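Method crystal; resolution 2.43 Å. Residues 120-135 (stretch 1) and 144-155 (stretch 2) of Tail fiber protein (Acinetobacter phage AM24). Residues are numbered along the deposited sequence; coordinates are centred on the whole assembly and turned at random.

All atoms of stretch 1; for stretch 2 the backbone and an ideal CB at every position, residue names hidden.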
# COMPACT_ATOMS: atom_id res chain seq x y z
N ASP A 120 35.39 10.87 20.17
CA ASP A 120 34.54 9.69 20.07
C ASP A 120 33.86 9.42 21.41
O ASP A 120 34.52 9.26 22.43
CB ASP A 120 35.38 8.49 19.64
CG ASP A 120 34.56 7.23 19.47
OD1 ASP A 120 33.34 7.33 19.19
OD2 ASP A 120 35.14 6.13 19.62
N CYS A 121 32.53 9.37 21.40
CA CYS A 121 31.73 9.15 22.60
C CYS A 121 31.12 7.75 22.63
O CYS A 121 30.25 7.48 23.46
CB CYS A 121 30.63 10.20 22.71
SG CYS A 121 29.27 10.02 21.53
N SER A 122 31.57 6.85 21.75
CA SER A 122 30.97 5.53 21.64
C SER A 122 31.05 4.76 22.95
O SER A 122 30.12 4.01 23.30
CB SER A 122 31.64 4.74 20.52
OG SER A 122 31.21 5.20 19.25
N ALA A 123 32.15 4.91 23.69
CA ALA A 123 32.29 4.21 24.97
C ALA A 123 31.26 4.68 25.98
O ALA A 123 30.74 3.89 26.77
CB ALA A 123 33.71 4.39 25.52
N GLN A 124 30.93 5.98 25.96
CA GLN A 124 29.91 6.51 26.85
C GLN A 124 28.52 6.11 26.39
O GLN A 124 27.65 5.83 27.22
CB GLN A 124 30.04 8.03 26.94
CG GLN A 124 31.30 8.52 27.65
CD GLN A 124 32.51 8.59 26.73
OE1 GLN A 124 32.45 9.18 25.66
NE2 GLN A 124 33.62 7.99 27.16
N VAL A 125 28.28 6.10 25.07
CA VAL A 125 27.02 5.57 24.54
C VAL A 125 26.86 4.11 24.93
O VAL A 125 25.76 3.67 25.30
CB VAL A 125 26.96 5.76 23.01
CG1 VAL A 125 25.75 5.04 22.42
CG2 VAL A 125 26.92 7.24 22.66
N GLN A 126 27.95 3.34 24.88
CA GLN A 126 27.89 1.94 25.29
C GLN A 126 27.48 1.81 26.75
O GLN A 126 26.71 0.91 27.11
CB GLN A 126 29.23 1.26 25.04
CG GLN A 126 29.23 -0.24 25.33
CD GLN A 126 28.41 -1.02 24.31
OE1 GLN A 126 28.86 -1.24 23.18
NE2 GLN A 126 27.21 -1.43 24.71
N LYS A 127 27.98 2.70 27.61
CA LYS A 127 27.62 2.66 29.02
C LYS A 127 26.13 2.92 29.22
O LYS A 127 25.48 2.27 30.05
CB LYS A 127 28.45 3.67 29.82
CG LYS A 127 29.89 3.23 30.08
CD LYS A 127 30.64 4.28 30.89
CE LYS A 127 31.92 3.72 31.50
NZ LYS A 127 32.47 4.65 32.53
N ALA A 128 25.57 3.87 28.47
CA ALA A 128 24.14 4.12 28.55
C ALA A 128 23.32 2.93 28.04
O ALA A 128 22.23 2.67 28.56
CB ALA A 128 23.78 5.39 27.78
N VAL A 129 23.83 2.21 27.03
CA VAL A 129 23.14 1.01 26.55
C VAL A 129 23.07 -0.04 27.64
O VAL A 129 22.02 -0.67 27.86
CB VAL A 129 23.84 0.46 25.28
CG1 VAL A 129 23.33 -0.93 24.94
CG2 VAL A 129 23.66 1.40 24.10
N ASP A 130 24.18 -0.24 28.36
CA ASP A 130 24.26 -1.35 29.30
C ASP A 130 23.31 -1.18 30.48
O ASP A 130 22.72 -2.16 30.95
CB ASP A 130 25.71 -1.51 29.78
CG ASP A 130 26.67 -1.74 28.63
OD1 ASP A 130 26.26 -2.32 27.61
OD2 ASP A 130 27.85 -1.33 28.75
N VAL A 131 23.13 0.05 30.96
CA VAL A 131 22.26 0.27 32.12
C VAL A 131 20.80 0.48 31.75
O VAL A 131 19.94 0.49 32.64
CB VAL A 131 22.75 1.47 32.96
CG1 VAL A 131 24.20 1.28 33.38
CG2 VAL A 131 22.58 2.78 32.19
N SER A 132 20.48 0.63 30.47
CA SER A 132 19.12 0.92 30.04
C SER A 132 18.46 -0.25 29.31
O SER A 132 17.33 -0.10 28.83
CB SER A 132 19.10 2.16 29.15
OG SER A 132 19.79 1.92 27.94
N TYR A 133 19.14 -1.39 29.21
CA TYR A 133 18.67 -2.53 28.41
C TYR A 133 18.46 -2.11 26.96
O TYR A 133 17.50 -2.53 26.30
CB TYR A 133 17.40 -3.15 29.01
CG TYR A 133 17.58 -3.65 30.42
CD1 TYR A 133 17.27 -2.83 31.50
CD2 TYR A 133 18.04 -4.93 30.68
CE1 TYR A 133 17.43 -3.27 32.80
CE2 TYR A 133 18.20 -5.39 31.98
CZ TYR A 133 17.89 -4.55 33.04
OH TYR A 133 18.04 -4.97 34.35
N GLY A 134 19.35 -1.27 26.45
CA GLY A 134 19.28 -0.83 25.07
C GLY A 134 18.23 0.23 24.79
O GLY A 134 17.49 0.11 23.81
N ARG A 135 18.14 1.26 25.63
CA ARG A 135 17.18 2.34 25.40
C ARG A 135 17.91 3.65 25.66
O ARG A 135 17.96 4.14 26.80
CB ARG A 135 15.95 2.17 26.28
CG ARG A 135 15.19 0.88 25.99
CD ARG A 135 13.81 0.86 26.60
NE ARG A 135 12.92 1.87 26.04
CZ ARG A 135 12.25 1.73 24.90
NH1 ARG A 135 12.39 0.63 24.18
NH2 ARG A 135 11.46 2.70 24.47
N UNK A 144 25.67 17.74 19.71
CA UNK A 144 26.18 17.07 18.51
C UNK A 144 27.23 16.07 18.97
O UNK A 144 28.27 16.48 19.50
CB UNK A 144 26.76 18.07 17.50
N UNK A 145 26.96 14.79 18.80
CA UNK A 145 27.87 13.74 19.23
C UNK A 145 28.66 13.18 18.05
O UNK A 145 28.28 13.34 16.89
CB UNK A 145 27.10 12.62 19.93
N UNK A 146 29.77 12.52 18.36
CA UNK A 146 30.58 11.84 17.36
C UNK A 146 30.82 10.41 17.80
O UNK A 146 31.39 10.19 18.88
CB UNK A 146 31.91 12.57 17.14
N UNK A 147 30.39 9.45 16.99
CA UNK A 147 30.64 8.04 17.27
C UNK A 147 31.52 7.42 16.18
O UNK A 147 31.21 7.50 14.99
CB UNK A 147 29.32 7.28 17.38
N UNK A 148 32.61 6.79 16.60
CA UNK A 148 33.56 6.20 15.66
C UNK A 148 33.86 4.74 15.95
O UNK A 148 34.69 4.12 15.27
CB UNK A 148 34.87 7.00 15.67
N UNK A 149 33.20 4.19 16.96
CA UNK A 149 33.40 2.82 17.39
C UNK A 149 32.03 2.15 17.47
O UNK A 149 31.10 2.74 18.04
CB UNK A 149 34.13 2.76 18.73
N UNK A 150 31.86 0.96 16.91
CA UNK A 150 30.55 0.30 16.97
C UNK A 150 30.11 0.10 18.41
O UNK A 150 30.91 -0.29 19.28
CB UNK A 150 30.59 -1.05 16.24
N UNK A 151 28.85 0.42 18.67
CA UNK A 151 28.22 0.19 19.97
C UNK A 151 27.31 -1.02 19.82
O UNK A 151 26.51 -1.10 18.88
CB UNK A 151 27.44 1.42 20.45
N UNK A 152 27.45 -1.98 20.74
CA UNK A 152 26.71 -3.22 20.66
C UNK A 152 25.50 -3.20 21.57
O UNK A 152 25.60 -2.85 22.75
CB UNK A 152 27.61 -4.40 21.01
N UNK A 153 24.33 -3.59 21.00
CA UNK A 153 23.05 -3.74 21.69
C UNK A 153 22.95 -5.13 22.32
O UNK A 153 23.48 -6.11 21.77
CB UNK A 153 21.89 -3.51 20.72
N UNK A 154 22.29 -5.23 23.47
CA UNK A 154 22.20 -6.53 24.16
C UNK A 154 21.47 -7.58 23.33
O UNK A 154 20.69 -7.27 22.43
CB UNK A 154 21.49 -6.36 25.50
N UNK A 155 21.73 -8.84 23.67
CA UNK A 155 21.23 -9.95 22.87
C UNK A 155 19.75 -10.20 23.14
O UNK A 155 19.34 -10.42 24.29
CB UNK A 155 22.04 -11.22 23.15

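Position 144 has no atom of stretch 1 within 5.5 Å of its ideal CB, so no preference arises; it is Ser 144.

At position 145 the CB points sideways but lies 3.7 Å from Cys 121 SG. Extended angles (-102/161) and a sulfur neighbour suit an apolar or aromatic side chain. It is Phe 145: its CB packs on Cys 121 SG at 3.7 Å, and its ring centroid lies 5.2 Å from that sulfur, in an oblique approach.

Position 146 contributes mainly backbone. Its O accepts a hydrogen bond from Cys 121 N (2.9 Å, 165°), and the CB, pointing sideways, stays 4.9 Å from Asp 120 CA. Many residues would serve, long polar ones included. Lys 146 is found, its NZ bonded to a residue just outside the stretch.

The CB of position 147 is 3.4 Å from Ser 122 OG and 5.0 Å from Cys 121 SG, with Val 125 further along the helix. An apolar chain with some reach would suit, an unbranched one such as methionine most easily, with leucine also possible. Met 147, modelled as selenomethionine, does so: CG lies 3.9 Å from Cys 121 SG, and CE reaches 4.0 Å from Val 125 CG1.

At position 148 the backbone again dominates, N donating to Asp 120 OD1 (2.7 Å, 154°). That same carboxylate oxygen accepts from Ser 122 N at 3.1 Å. The CB points sideways, 3.8 Å from Asp 120 CG, and leaves the choice broad. Met 148, also selenomethionine, has an end that leads away from stretch 1.

Position 149 points toward stretch 1, its CB 3.6 Å from Asp 120 OD2. A small donor, serine or threonine, would suit the carboxylate. Thr 149 OG1 donates to Asp 120 OD2 at 2.8 Å, while its backbone O lies 2.7 Å from Ser 122 OG.

Position 150 points away with phi -58°, compatible with proline among many others. It is Pro 150, whose O shares a water with Gln 126 OE1.

The CB of position 151 faces the helix, 4.5 Å from Val 125 CG1 and 4.1 Å from Gln 126 OE1; a compact branched apolar residue fits. Val 151 places CG2 4.0 Å from Val 125 CG1 and CG1 3.8 Å from Val 129 CG2.

At position 152 the backbone pairs with an amide: N donates to Gln 126 OE1 and O accepts from Gln 126 NE2, both at 2.9 Å. The angles (-99/131) do not require glycine, and an ideal CB would sit 4.0 Å from Gln 126 OE1, so small residues are plausible; Gly 152 is deposited.

Position 153 points away, but a long apolar chain could return to Val 129. Leu 153 does, CD2 lying 4.0 Å from Val 129 CG1.

Position 154 points toward stretch 1; phi -62° admits proline, and Val 129 favours an apolar surface. Pro 154 CD packs 3.8 Å from Val 129 CG1.

Position 155, out of reach, is Thr 155.

Stretch 2 (144-155) SFKMMTPVGLPT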
# COMPACT_ATOMS: atom_id res chain seq x y z
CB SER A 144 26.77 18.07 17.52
OG SER A 144 25.77 18.79 16.83
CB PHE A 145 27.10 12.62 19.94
CG PHE A 145 26.30 13.08 21.12
CD1 PHE A 145 26.85 13.08 22.40
CD2 PHE A 145 24.99 13.52 20.96
CE1 PHE A 145 26.11 13.51 23.49
CE2 PHE A 145 24.25 13.94 22.04
CZ PHE A 145 24.80 13.94 23.31
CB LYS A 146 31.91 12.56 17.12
CG LYS A 146 32.87 11.77 16.26
CD LYS A 146 33.85 12.68 15.55
CE LYS A 146 35.01 13.05 16.45
NZ LYS A 146 35.93 14.04 15.81
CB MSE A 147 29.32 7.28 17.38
CG MSE A 147 28.41 7.80 18.48
SE MSE A 147 26.68 6.90 18.53
CE MSE A 147 27.30 5.05 18.69
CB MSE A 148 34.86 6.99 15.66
CG MSE A 148 34.68 8.49 15.70
SE MSE A 148 36.38 9.39 15.88
CE MSE A 148 37.17 8.88 14.16
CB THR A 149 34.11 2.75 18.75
OG1 THR A 149 35.31 3.54 18.70
CG2 THR A 149 34.46 1.31 19.11
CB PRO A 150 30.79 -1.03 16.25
CG PRO A 150 31.94 -0.76 15.34
CD PRO A 150 32.82 0.20 16.08
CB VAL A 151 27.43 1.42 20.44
CG1 VAL A 151 26.47 1.06 21.56
CG2 VAL A 151 28.39 2.51 20.89
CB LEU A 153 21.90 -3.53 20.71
CG LEU A 153 21.67 -2.09 20.25
CD1 LEU A 153 20.57 -2.05 19.22
CD2 LEU A 153 21.33 -1.20 21.43
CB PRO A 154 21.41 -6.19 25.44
CG PRO A 154 20.67 -4.94 25.11
CD PRO A 154 21.58 -4.17 24.20
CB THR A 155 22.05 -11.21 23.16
OG1 THR A 155 23.42 -10.95 22.84
CG2 THR A 155 21.55 -12.37 22.30
O HOH W 1 31.21 -0.67 22.39
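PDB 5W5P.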